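Local coordinates for protein beta-phenylalanine aminotransferase (Variovorax paradoxus, PDB 4AO9) that probably transfers the amino group of beta-phenylalanine to a keto acid acceptor, using pyridoxal-5'-phosphate as cofactor, as a class-III aminotransferase, at residues A[45-48]-A[49-53]; A[81-84]-A[85-89]; A[228-231]-A[232-235]; A[322-325]-A[326-329]. One frame throughout, in Å; residues are numbered along the deposited sequence.

Contact 1 (A[45-48]-A[49-53]); sequences QRQF and EAQAR
E49 lies one helical turn beyond Q45, and its N donates to Q45 O at 3.0 Å in the i to i+4 pattern of helix 42-51. The side chain of E49 turns back along the same turn: with CG beside its own backbone N (chi1 -71°) and the chain extended from there, OE2 comes to 3.7 Å from Q45 CG, a van der Waals approach of the carboxylate to the aliphatic part of the glutamine. A50 continues the ladder, its N bonded to R46 O at 3.1 Å, while its CB rests near the same carbonyl. Q51 is joined to Q47 twice. The backbone bond runs from Q51 N to Q47 O, and at the side chains Q47, bent at its second torsion, brings NE2 to 3.0 Å from Q51 OE1. That second bond is weak, bent to 126° at the hydrogen, and the two amide planes stand 74° apart. The other end of the Q51 amide, NE2, donates to A58 O. A52 N closes the last of these turns on F48 O at 2.9 Å; the F48 ring packs on F65 and F69, and also on R311 of the second subunit. R53 NE donates to A50 O, which lies in its guanidinium plane, a bond within 49-53. The main-chain ladder therefore carries this surface turn, the glutamine pair adding a weak polar link beside the subunit interface.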
ATOM      1  N   GLN A  45      -4.923 -19.291  21.715  1.00 12.67           N
ATOM      2  CA  GLN A  45      -5.622 -18.404  22.638  1.00 13.28           C
ATOM      3  C   GLN A  45      -4.638 -17.527  23.415  1.00 13.29           C
ATOM      4  O   GLN A  45      -4.865 -16.325  23.553  1.00 12.59           O
ATOM      5  CB  GLN A  45      -6.548 -19.169  23.595  1.00 14.25           C
ATOM      6  CG  GLN A  45      -7.443 -18.214  24.389  1.00 16.21           C
ATOM      7  CD  GLN A  45      -8.506 -18.918  25.203  1.00 21.28           C
ATOM      8  OE1 GLN A  45      -8.290 -20.006  25.718  1.00 23.29           O
ATOM      9  NE2 GLN A  45      -9.669 -18.291  25.312  1.00 23.37           N
ATOM     10  N   ARG A  46      -3.563 -18.133  23.925  1.00 13.47           N
ATOM     11  CA  ARG A  46      -2.495 -17.404  24.618  1.00 13.79           C
ATOM     12  C   ARG A  46      -1.927 -16.294  23.737  1.00 13.14           C
ATOM     13  O   ARG A  46      -1.740 -15.160  24.183  1.00 13.27           O
ATOM     14  CB  ARG A  46      -1.371 -18.376  25.011  1.00 14.33           C
ATOM     15  CG  ARG A  46      -0.210 -17.783  25.805  1.00 18.60           C
ATOM     16  CD  ARG A  46       0.812 -18.867  26.199  1.00 23.53           C
ATOM     17  NE  ARG A  46       0.161 -20.145  26.507  1.00 27.28           N
ATOM     18  CZ  ARG A  46       0.383 -21.294  25.866  1.00 27.42           C
ATOM     19  NH1 ARG A  46       1.265 -21.365  24.875  1.00 28.46           N
ATOM     20  NH2 ARG A  46      -0.282 -22.383  26.225  1.00 29.46           N
ATOM     21  N   GLN A  47      -1.659 -16.636  22.482  1.00 13.01           N
ATOM     22  CA  GLN A  47      -1.071 -15.680  21.550  1.00 12.96           C
ATOM     23  C   GLN A  47      -2.021 -14.511  21.281  1.00 12.58           C
ATOM     24  O   GLN A  47      -1.585 -13.346  21.252  1.00 12.13           O
ATOM     25  CB  GLN A  47      -0.661 -16.401  20.269  1.00 13.78           C
ATOM     26  CG  GLN A  47      -0.086 -15.524  19.183  1.00 15.60           C
ATOM     27  CD  GLN A  47       1.066 -14.648  19.638  1.00 18.78           C
ATOM     28  OE1 GLN A  47       1.837 -15.007  20.537  1.00 20.30           O
ATOM     29  NE2 GLN A  47       1.185 -13.481  19.014  1.00 18.15           N
ATOM     30  N   PHE A  48      -3.307 -14.816  21.108  1.00 11.87           N
ATOM     31  CA  PHE A  48      -4.318 -13.784  20.915  1.00 11.48           C
ATOM     32  C   PHE A  48      -4.367 -12.811  22.087  1.00 11.91           C
ATOM     33  O   PHE A  48      -4.359 -11.591  21.895  1.00 11.65           O
ATOM     34  CB  PHE A  48      -5.705 -14.404  20.684  1.00 11.54           C
ATOM     35  CG  PHE A  48      -6.812 -13.393  20.630  1.00 12.02           C
ATOM     36  CD1 PHE A  48      -7.052 -12.680  19.461  1.00 12.88           C
ATOM     37  CD2 PHE A  48      -7.609 -13.147  21.752  1.00 14.07           C
ATOM     38  CE1 PHE A  48      -8.080 -11.736  19.402  1.00 14.47           C
ATOM     39  CE2 PHE A  48      -8.639 -12.197  21.710  1.00 14.75           C
ATOM     40  CZ  PHE A  48      -8.870 -11.490  20.526  1.00 14.47           C
ATOM     41  N   GLU A  49      -4.406 -13.348  23.303  1.00 12.06           N
ATOM     42  CA  GLU A  49      -4.503 -12.496  24.480  1.00 13.27           C
ATOM     43  C   GLU A  49      -3.291 -11.580  24.624  1.00 12.93           C
ATOM     44  O   GLU A  49      -3.417 -10.415  25.018  1.00 13.75           O
ATOM     45  CB  GLU A  49      -4.690 -13.349  25.739  1.00 13.59           C
ATOM     46  CG  GLU A  49      -6.070 -13.995  25.824  1.00 17.27           C
ATOM     47  CD  GLU A  49      -6.190 -15.124  26.852  1.00 22.52           C
ATOM     48  OE1 GLU A  49      -5.182 -15.517  27.483  1.00 26.34           O
ATOM     49  OE2 GLU A  49      -7.316 -15.629  27.021  1.00 25.90           O
ATOM     50  N   ALA A  50      -2.118 -12.107  24.298  1.00 12.47           N
ATOM     51  CA  ALA A  50      -0.888 -11.332  24.406  1.00 12.15           C
ATOM     52  C   ALA A  50      -0.850 -10.211  23.363  1.00 12.00           C
ATOM     53  O   ALA A  50      -0.501  -9.058  23.664  1.00 11.93           O
ATOM     54  CB  ALA A  50       0.311 -12.257  24.254  1.00 12.24           C
ATOM     55  N   GLN A  51      -1.236 -10.555  22.142  1.00 11.33           N
ATOM     56  CA  GLN A  51      -1.147  -9.640  21.015  1.00 11.07           C
ATOM     57  C   GLN A  51      -2.219  -8.547  21.079  1.00 10.93           C
ATOM     58  O   GLN A  51      -2.018  -7.451  20.539  1.00 10.75           O
ATOM     59  CB  GLN A  51      -1.200 -10.446  19.720  1.00 10.94           C
ATOM     60  CG  GLN A  51      -1.021  -9.666  18.430  1.00 11.41           C
ATOM     61  CD  GLN A  51      -0.678 -10.587  17.277  1.00 11.95           C
ATOM     62  OE1 GLN A  51       0.380 -11.224  17.276  1.00 14.79           O
ATOM     63  NE2 GLN A  51      -1.564 -10.672  16.301  1.00 12.47           N
ATOM     64  N   ALA A  52      -3.337  -8.830  21.752  1.00 11.21           N
ATOM     65  CA  ALA A  52      -4.420  -7.847  21.917  1.00 11.14           C
ATOM     66  C   ALA A  52      -3.997  -6.613  22.723  1.00 11.16           C
ATOM     67  O   ALA A  52      -4.684  -5.588  22.721  1.00 11.54           O
ATOM     68  CB  ALA A  52      -5.662  -8.509  22.537  1.00 11.23           C
ATOM     69  N   ARG A  53      -2.863  -6.705  23.412  1.00 10.81           N
ATOM     70  CA  ARG A  53      -2.334  -5.545  24.122  1.00 11.26           C
ATOM     71  C   ARG A  53      -1.915  -4.435  23.153  1.00 11.34           C
ATOM     72  O   ARG A  53      -2.027  -3.254  23.486  1.00 12.74           O
ATOM     73  CB  ARG A  53      -1.138  -5.939  24.993  1.00 11.76           C
ATOM     74  CG  ARG A  53      -1.466  -6.935  26.092  1.00 14.44           C
ATOM     75  CD  ARG A  53      -0.211  -7.285  26.898  1.00 17.37           C
ATOM     76  NE  ARG A  53       0.674  -8.216  26.189  1.00 18.46           N
ATOM     77  CZ  ARG A  53       1.841  -8.658  26.665  1.00 20.28           C
ATOM     78  NH1 ARG A  53       2.270  -8.275  27.863  1.00 22.01           N
ATOM     79  NH2 ARG A  53       2.578  -9.493  25.947  1.00 19.90           N
TER

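Contact 2 (A[81-84]-A[85-89]); sequences LWDA and DGHRY
A beta hairpin joins strands 80-83 and 88-91, and a type I turn from D83 to G86 carries the chain round between them. L81 and Y89 form an antiparallel hydrogen-bonded pair, with Y89 N to L81 O at 2.8 Å and L81 N returning to Y89 O; next to it W82 and R88 make a non-hydrogen-bonded pair. D83 N then bonds H87 O, and G86 N closes the turn on D83 O at 3.0 Å.

The D83 carboxylate ties the turn to the returning strand. Its CG sits between the backbone N and the carbonyl carbon (chi1 67°), which folds the group back over the turn. OD1 takes H87 N at 2.9 Å from above the carboxylate plane, and a weak bond from D85 N. OD2 accepts twice: H87 ND1, at 2.8 Å, reaches its syn lone pair from within the imidazole plane, and Y89 OH comes at 2.7 Å from above the carboxylate plane. An alanine here would remove both oxygens and is likely to leave the H87 imidazole and the Y89 hydroxyl without their shared acceptor, freeing the imidazole to turn. D85 reaches outward to A43 N and S44 N at the start of helix 42-51.

On the strands, the R88 chain runs alongside the W82 indole, both headed in one direction. R88 CG makes a CH-pi contact over the indole, 3.9 Å from the centroid of the five-membered ring of W82, and farther along R88 NH1 lies 3.5 Å from W82 CZ2.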
ATOM      1  N   LEU A  81      -1.025 -25.698   5.908  1.00 11.45           N
ATOM      2  CA  LEU A  81      -0.785 -24.736   6.985  1.00 11.80           C
ATOM      3  C   LEU A  81      -0.829 -25.441   8.331  1.00 12.07           C
ATOM      4  O   LEU A  81      -1.617 -26.371   8.525  1.00 13.24           O
ATOM      5  CB  LEU A  81      -1.831 -23.602   6.963  1.00 11.47           C
ATOM      6  CG  LEU A  81      -1.771 -22.626   5.782  1.00 11.92           C
ATOM      7  CD1 LEU A  81      -3.023 -21.765   5.727  1.00 12.75           C
ATOM      8  CD2 LEU A  81      -0.527 -21.749   5.857  1.00 11.30           C
ATOM      9  N   TRP A  82       0.013 -24.989   9.255  1.00 11.81           N
ATOM     10  CA  TRP A  82      -0.001 -25.477  10.634  1.00 12.09           C
ATOM     11  C   TRP A  82      -0.292 -24.316  11.566  1.00 11.70           C
ATOM     12  O   TRP A  82       0.312 -23.248  11.443  1.00 11.63           O
ATOM     13  CB  TRP A  82       1.348 -26.068  11.032  1.00 12.20           C
ATOM     14  CG  TRP A  82       1.708 -27.372  10.397  1.00 13.53           C
ATOM     15  CD1 TRP A  82       1.624 -28.616  10.970  1.00 15.31           C
ATOM     16  CD2 TRP A  82       2.250 -27.572   9.085  1.00 14.53           C
ATOM     17  NE1 TRP A  82       2.065 -29.573  10.089  1.00 16.70           N
ATOM     18  CE2 TRP A  82       2.451 -28.963   8.923  1.00 15.66           C
ATOM     19  CE3 TRP A  82       2.567 -26.714   8.019  1.00 15.39           C
ATOM     20  CZ2 TRP A  82       2.967 -29.514   7.741  1.00 16.10           C
ATOM     21  CZ3 TRP A  82       3.081 -27.259   6.846  1.00 15.03           C
ATOM     22  CH2 TRP A  82       3.279 -28.652   6.718  1.00 15.51           C
ATOM     23  N   ASP A  83      -1.206 -24.524  12.504  1.00 11.39           N
ATOM     24  CA  ASP A  83      -1.446 -23.515  13.536  1.00 11.68           C
ATOM     25  C   ASP A  83      -0.469 -23.616  14.723  1.00 12.14           C
ATOM     26  O   ASP A  83       0.389 -24.508  14.772  1.00 12.53           O
ATOM     27  CB  ASP A  83      -2.927 -23.503  13.976  1.00 11.80           C
ATOM     28  CG  ASP A  83      -3.353 -24.771  14.700  1.00 12.21           C
ATOM     29  OD1 ASP A  83      -2.484 -25.473  15.275  1.00 12.85           O
ATOM     30  OD2 ASP A  83      -4.568 -25.054  14.732  1.00 11.95           O
ATOM     31  N   ALA A  84      -0.614 -22.694  15.671  1.00 12.49           N
ATOM     32  CA  ALA A  84       0.283 -22.616  16.822  1.00 12.84           C
ATOM     33  C   ALA A  84       0.204 -23.846  17.731  1.00 13.19           C
ATOM     34  O   ALA A  84       1.139 -24.126  18.481  1.00 13.85           O
ATOM     35  CB  ALA A  84       0.008 -21.348  17.610  1.00 12.61           C
ATOM     36  N   ASP A  85      -0.898 -24.581  17.643  1.00 13.54           N
ATOM     37  CA  ASP A  85      -1.064 -25.813  18.417  1.00 13.46           C
ATOM     38  C   ASP A  85      -0.704 -27.078  17.634  1.00 13.93           C
ATOM     39  O   ASP A  85      -0.875 -28.196  18.124  1.00 15.07           O
ATOM     40  CB  ASP A  85      -2.483 -25.878  18.977  1.00 13.69           C
ATOM     41  CG  ASP A  85      -2.703 -24.849  20.058  1.00 14.02           C
ATOM     42  OD1 ASP A  85      -2.401 -25.158  21.236  1.00 15.30           O
ATOM     43  OD2 ASP A  85      -3.134 -23.725  19.726  1.00 13.52           O
ATOM     44  N   GLY A  86      -0.177 -26.890  16.428  1.00 13.99           N
ATOM     45  CA  GLY A  86       0.364 -27.986  15.640  1.00 14.18           C
ATOM     46  C   GLY A  86      -0.594 -28.720  14.734  1.00 14.33           C
ATOM     47  O   GLY A  86      -0.208 -29.711  14.112  1.00 15.32           O
ATOM     48  N   HIS A  87      -1.839 -28.250  14.640  1.00 13.79           N
ATOM     49  CA  HIS A  87      -2.792 -28.840  13.703  1.00 13.94           C
ATOM     50  C   HIS A  87      -2.366 -28.543  12.279  1.00 13.41           C
ATOM     51  O   HIS A  87      -2.007 -27.400  11.957  1.00 13.55           O
ATOM     52  CB  HIS A  87      -4.197 -28.280  13.906  1.00 14.12           C
ATOM     53  CG  HIS A  87      -4.733 -28.464  15.288  1.00 15.26           C
ATOM     54  ND1 HIS A  87      -5.013 -27.405  16.119  1.00 14.42           N
ATOM     55  CD2 HIS A  87      -5.052 -29.582  15.983  1.00 18.19           C
ATOM     56  CE1 HIS A  87      -5.476 -27.857  17.270  1.00 17.76           C
ATOM     57  NE2 HIS A  87      -5.508 -29.177  17.214  1.00 20.61           N
ATOM     58  N   ARG A  88      -2.401 -29.576  11.441  1.00 13.87           N
ATOM     59  CA  ARG A  88      -2.084 -29.442  10.020  1.00 13.79           C
ATOM     60  C   ARG A  88      -3.372 -29.403   9.214  1.00 13.81           C
ATOM     61  O   ARG A  88      -4.254 -30.238   9.398  1.00 14.34           O
ATOM     62  CB  ARG A  88      -1.213 -30.614   9.549  1.00 14.91           C
ATOM     63  CG  ARG A  88      -0.734 -30.484   8.104  1.00 16.74           C
ATOM     64  CD  ARG A  88      -0.263 -31.832   7.545  1.00 21.71           C
ATOM     65  NE  ARG A  88      -0.004 -31.754   6.106  1.00 25.84           N
ATOM     66  CZ  ARG A  88       1.148 -32.072   5.516  1.00 28.79           C
ATOM     67  NH1 ARG A  88       2.180 -32.527   6.224  1.00 30.68           N
ATOM     68  NH2 ARG A  88       1.262 -31.947   4.198  1.00 29.92           N
ATOM     69  N   TYR A  89      -3.465 -28.421   8.319  1.00 12.31           N
ATOM     70  CA  TYR A  89      -4.641 -28.262   7.477  1.00 11.95           C
ATOM     71  C   TYR A  89      -4.287 -28.207   6.004  1.00 11.30           C
ATOM     72  O   TYR A  89      -3.218 -27.706   5.624  1.00 11.88           O
ATOM     73  CB  TYR A  89      -5.369 -26.954   7.786  1.00 11.66           C
ATOM     74  CG  TYR A  89      -5.690 -26.706   9.231  1.00 11.30           C
ATOM     75  CD1 TYR A  89      -6.856 -27.216   9.802  1.00 11.98           C
ATOM     76  CD2 TYR A  89      -4.839 -25.936  10.022  1.00 11.02           C
ATOM     77  CE1 TYR A  89      -7.162 -26.975  11.130  1.00 12.51           C
ATOM     78  CE2 TYR A  89      -5.134 -25.693  11.342  1.00 11.41           C
ATOM     79  CZ  TYR A  89      -6.294 -26.210  11.892  1.00 12.41           C
ATOM     80  OH  TYR A  89      -6.578 -25.950  13.209  1.00 13.16           O
TER

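Contact 3 (A[228-231]-A[232-235]); sequences PMQG and ASGC
Q230 and S233 meet through their polar ends: S233 OG donates to Q230 OE1 at 2.7 Å, tilted 35° from the carbonyl plane of the amide. The serine oxygen gets there because it stands between its own backbone N and carbonyl carbon (chi1 73°), and it also lies 3.1 Å from Q230 CB, alongside the root of the glutamine. The other end of that amide, Q230 NE2, is held by S176 O. M229 approaches C235 instead: the bend at its last torsion swings CE to 4.1 Å from C235 SG while SD passes near C235 CB, an apolar contact of two sulfur-bearing side chains. Between these two pairs the chain makes the tight connection of a small antiparallel ribbon, strands 229-230 and 236-237, in the buried region near the pyridoxal phosphate, where A232 packs on Y179 of the cofactor pocket. G231 O is gripped twice from one face of its carbonyl plane, by G234 N at 2.9 Å and by C235 N at 3.1 Å. G231 N in turn donates to E227, another pocket residue. The positive phi of G234 (133°) would press a side chain against the preceding carbonyl oxygen, and G234 O is taken up by H381 and T372.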
ATOM      1  N   PRO A 228     -15.901  -7.693 -12.385  1.00  8.14           N
ATOM      2  CA  PRO A 228     -16.672  -8.551 -13.321  1.00  9.21           C
ATOM      3  C   PRO A 228     -17.279  -9.788 -12.644  1.00  9.19           C
ATOM      4  O   PRO A 228     -18.216 -10.385 -13.191  1.00 10.02           O
ATOM      5  CB  PRO A 228     -15.664  -8.935 -14.405  1.00  9.77           C
ATOM      6  CG  PRO A 228     -14.473  -8.085 -14.205  1.00 10.72           C
ATOM      7  CD  PRO A 228     -14.517  -7.454 -12.838  1.00  8.58           C
ATOM      8  N   MET A 229     -16.735 -10.165 -11.484  1.00  9.04           N
ATOM      9  CA  MET A 229     -17.381 -11.063 -10.529  1.00  9.06           C
ATOM     10  C   MET A 229     -17.067 -10.469  -9.172  1.00  9.31           C
ATOM     11  O   MET A 229     -15.892 -10.233  -8.870  1.00 10.10           O
ATOM     12  CB  MET A 229     -16.800 -12.485 -10.607  1.00  9.39           C
ATOM     13  CG  MET A 229     -17.368 -13.424  -9.543  1.00 10.12           C
ATOM     14  SD  MET A 229     -16.358 -14.881  -9.178  1.00 13.56           S
ATOM     15  CE  MET A 229     -15.089 -14.133  -8.148  1.00 13.93           C
ATOM     16  N   GLN A 230     -18.086 -10.191  -8.365  1.00  8.55           N
ATOM     17  CA  GLN A 230     -17.813  -9.659  -7.026  1.00  9.21           C
ATOM     18  C   GLN A 230     -17.185 -10.732  -6.159  1.00  9.62           C
ATOM     19  O   GLN A 230     -17.648 -11.876  -6.120  1.00 10.32           O
ATOM     20  CB  GLN A 230     -19.065  -9.106  -6.373  1.00  8.79           C
ATOM     21  CG  GLN A 230     -19.509  -7.788  -6.971  1.00  9.27           C
ATOM     22  CD  GLN A 230     -20.637  -7.152  -6.195  1.00  9.31           C
ATOM     23  OE1 GLN A 230     -21.362  -7.815  -5.443  1.00 10.77           O
ATOM     24  NE2 GLN A 230     -20.804  -5.858  -6.377  1.00  8.53           N
ATOM     25  N   GLY A 231     -16.110 -10.353  -5.482  1.00  9.73           N
ATOM     26  CA  GLY A 231     -15.337 -11.282  -4.655  1.00  9.88           C
ATOM     27  C   GLY A 231     -15.838 -11.320  -3.228  1.00 10.41           C
ATOM     28  O   GLY A 231     -16.486 -12.285  -2.805  1.00 11.15           O
ATOM     29  N   ALA A 232     -15.527 -10.269  -2.478  1.00 10.71           N
ATOM     30  CA  ALA A 232     -15.876 -10.171  -1.064  1.00 11.32           C
ATOM     31  C   ALA A 232     -17.356 -10.362  -0.759  1.00 11.72           C
ATOM     32  O   ALA A 232     -17.703 -10.923   0.285  1.00 12.80           O
ATOM     33  CB  ALA A 232     -15.379  -8.843  -0.488  1.00 11.32           C
ATOM     34  N   SER A 233     -18.232  -9.917  -1.660  1.00 11.01           N
ATOM     35  CA  SER A 233     -19.672 -10.053  -1.426  1.00 11.39           C
ATOM     36  C   SER A 233     -20.149 -11.501  -1.548  1.00 11.00           C
ATOM     37  O   SER A 233     -21.280 -11.796  -1.162  1.00 11.96           O
ATOM     38  CB  SER A 233     -20.486  -9.172  -2.369  1.00 11.88           C
ATOM     39  OG  SER A 233     -20.472  -9.709  -3.682  1.00 13.06           O
ATOM     40  N   GLY A 234     -19.316 -12.382  -2.110  1.00 10.42           N
ATOM     41  CA  GLY A 234     -19.647 -13.819  -2.157  1.00 10.35           C
ATOM     42  C   GLY A 234     -19.459 -14.551  -3.481  1.00 10.91           C
ATOM     43  O   GLY A 234     -20.209 -15.499  -3.774  1.00 11.11           O
ATOM     44  N   CYS A 235     -18.470 -14.143  -4.285  1.00 10.45           N
ATOM     45  CA  CYS A 235     -18.239 -14.762  -5.608  1.00 10.48           C
ATOM     46  C   CYS A 235     -19.515 -14.771  -6.452  1.00 10.44           C
ATOM     47  O   CYS A 235     -20.041 -15.831  -6.824  1.00 11.32           O
ATOM     48  CB  CYS A 235     -17.659 -16.174  -5.478  1.00 10.46           C
ATOM     49  SG  CYS A 235     -16.034 -16.198  -4.737  1.00 11.52           S
TER

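Contact 4 (A[322-325]-A[326-329]); sequences NNNV and MTMA
N324 CG stands between its backbone N and carbonyl carbon (chi1 80°), which folds the amide back over the first turn of helix 325-337, where both ends of the group meet T327. The asparagine is the N-cap: OD1 accepts T327 N at 2.8 Å in an almost straight bond, 177° at the hydrogen, with the donor above the amide carbonyl plane. At the other end ND2 donates to T327 OG1 at 3.0 Å, the two side chains crossing at about a right angle. T327 OG1 also donates to S294 O, while N324 ND2 has a second acceptor in F321 O. The backbone carries on from the cap, with M328 N on N324 O and A329 N on V325 O at 2.9 Å. M328 curls back against the incoming chain: CG lies 3.4 Å from N323 O and CE 3.7 Å from N322 O. Ahead of the helix, N323 bonds G124 O, E129 and R61 of the second subunit, and N322 bonds N150. Replacing N324 by an alanine removes both amide atoms and is likely to leave T327 N without its capping acceptor and T327 OG1 without the amide donor. In this largely buried corner, the two bonds to T327, with F321 O as a further acceptor, thus fix the amide's rotation, and OD1 satisfies a backbone N-H in the first turn of the helix.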
ATOM      1  N   ASN A 322       6.713   1.166  -4.610  1.00  9.94           N
ATOM      2  CA  ASN A 322       5.972   0.747  -5.818  1.00 10.21           C
ATOM      3  C   ASN A 322       6.739  -0.172  -6.743  1.00  9.59           C
ATOM      4  O   ASN A 322       6.166  -1.131  -7.281  1.00 10.25           O
ATOM      5  CB  ASN A 322       5.491   1.952  -6.628  1.00 10.04           C
ATOM      6  CG  ASN A 322       4.632   2.891  -5.823  1.00 14.24           C
ATOM      7  OD1 ASN A 322       4.803   3.023  -4.615  1.00 18.97           O
ATOM      8  ND2 ASN A 322       3.723   3.569  -6.490  1.00 19.52           N
ATOM      9  N   ASN A 323       8.025   0.117  -6.943  1.00  9.19           N
ATOM     10  CA  ASN A 323       8.828  -0.629  -7.913  1.00  9.24           C
ATOM     11  C   ASN A 323       9.892  -1.486  -7.241  1.00  8.85           C
ATOM     12  O   ASN A 323      10.901  -1.839  -7.854  1.00  9.46           O
ATOM     13  CB  ASN A 323       9.447   0.336  -8.941  1.00  9.32           C
ATOM     14  CG  ASN A 323      10.579   1.180  -8.366  1.00  9.78           C
ATOM     15  OD1 ASN A 323      10.653   1.412  -7.159  1.00 11.11           O
ATOM     16  ND2 ASN A 323      11.468   1.648  -9.239  1.00 10.63           N
ATOM     17  N   ASN A 324       9.654  -1.874  -5.987  1.00  8.57           N
ATOM     18  CA  ASN A 324      10.701  -2.549  -5.228  1.00  8.79           C
ATOM     19  C   ASN A 324      11.137  -3.840  -5.900  1.00  8.90           C
ATOM     20  O   ASN A 324      10.307  -4.574  -6.435  1.00  8.79           O
ATOM     21  CB  ASN A 324      10.271  -2.771  -3.780  1.00  8.99           C
ATOM     22  CG  ASN A 324       9.371  -3.954  -3.616  1.00  9.33           C
ATOM     23  OD1 ASN A 324       9.827  -5.103  -3.538  1.00 11.64           O
ATOM     24  ND2 ASN A 324       8.064  -3.687  -3.538  1.00 10.11           N
ATOM     25  N   VAL A 325      12.442  -4.107  -5.881  1.00  9.31           N
ATOM     26  CA  VAL A 325      12.983  -5.220  -6.651  1.00 10.44           C
ATOM     27  C   VAL A 325      12.489  -6.587  -6.218  1.00 10.51           C
ATOM     28  O   VAL A 325      12.431  -7.507  -7.032  1.00 10.72           O
ATOM     29  CB  VAL A 325      14.535  -5.231  -6.696  1.00 10.49           C
ATOM     30  CG1 VAL A 325      15.056  -4.058  -7.491  1.00 12.18           C
ATOM     31  CG2 VAL A 325      15.134  -5.286  -5.296  1.00 12.99           C
ATOM     32  N   MET A 326      12.129  -6.734  -4.944  1.00 10.68           N
ATOM     33  CA  MET A 326      11.659  -8.040  -4.482  1.00 11.18           C
ATOM     34  C   MET A 326      10.301  -8.395  -5.083  1.00 10.80           C
ATOM     35  O   MET A 326      10.117  -9.499  -5.590  1.00 11.47           O
ATOM     36  CB  MET A 326      11.640  -8.076  -2.957  1.00 11.68           C
ATOM     37  CG  MET A 326      13.058  -8.037  -2.382  1.00 13.05           C
ATOM     38  SD  MET A 326      13.081  -7.638  -0.636  1.00 13.42           S
ATOM     39  CE  MET A 326      12.393  -9.150   0.042  1.00 17.33           C
ATOM     40  N   THR A 327       9.366  -7.454  -5.038  1.00 10.00           N
ATOM     41  CA  THR A 327       8.071  -7.623  -5.707  1.00  9.83           C
ATOM     42  C   THR A 327       8.233  -7.828  -7.213  1.00  9.37           C
ATOM     43  O   THR A 327       7.608  -8.717  -7.787  1.00  9.23           O
ATOM     44  CB  THR A 327       7.133  -6.423  -5.443  1.00 10.06           C
ATOM     45  OG1 THR A 327       6.871  -6.341  -4.029  1.00 12.19           O
ATOM     46  CG2 THR A 327       5.804  -6.557  -6.214  1.00 11.11           C
ATOM     47  N   MET A 328       9.069  -7.018  -7.849  1.00  9.10           N
ATOM     48  CA  MET A 328       9.255  -7.121  -9.301  1.00  9.47           C
ATOM     49  C   MET A 328       9.810  -8.498  -9.674  1.00  9.10           C
ATOM     50  O   MET A 328       9.363  -9.107 -10.648  1.00 10.11           O
ATOM     51  CB  MET A 328      10.179  -6.019  -9.831  1.00  9.54           C
ATOM     52  CG  MET A 328       9.712  -4.576  -9.561  1.00 10.42           C
ATOM     53  SD  MET A 328       8.164  -4.044 -10.323  1.00 11.04           S
ATOM     54  CE  MET A 328       6.979  -4.295  -8.999  1.00 10.43           C
ATOM     55  N   ALA A 329      10.771  -8.987  -8.893  1.00  9.43           N
ATOM     56  CA  ALA A 329      11.360 -10.303  -9.138  1.00  9.79           C
ATOM     57  C   ALA A 329      10.350 -11.422  -8.877  1.00  9.74           C
ATOM     58  O   ALA A 329      10.206 -12.343  -9.692  1.00 10.28           O
ATOM     59  CB  ALA A 329      12.605 -10.487  -8.276  1.00 10.09           C
TER

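How the contacts relate
Along the chain the four contacts come in series, from 45-53 through 81-89 and 228-235 to 322-329. Contacts 1 and 2 are near neighbours, their centres about 17 Å apart and nearest atoms about 5 Å; D85 of the hairpin reaches A43 and S44 of helix 42-51, which also carries contact 1. The other pairs of centres are about 28 to 33 Å apart, and no two contacts touch. Contact 3 sits deepest, about 7 Å from the chain centre, in its own two-stranded ribbon near the cofactor. Contact 4 starts helix 325-337. Contacts 1, 2 and 4 all meet the second subunit, whereas no other chain of the assembly touches contact 3.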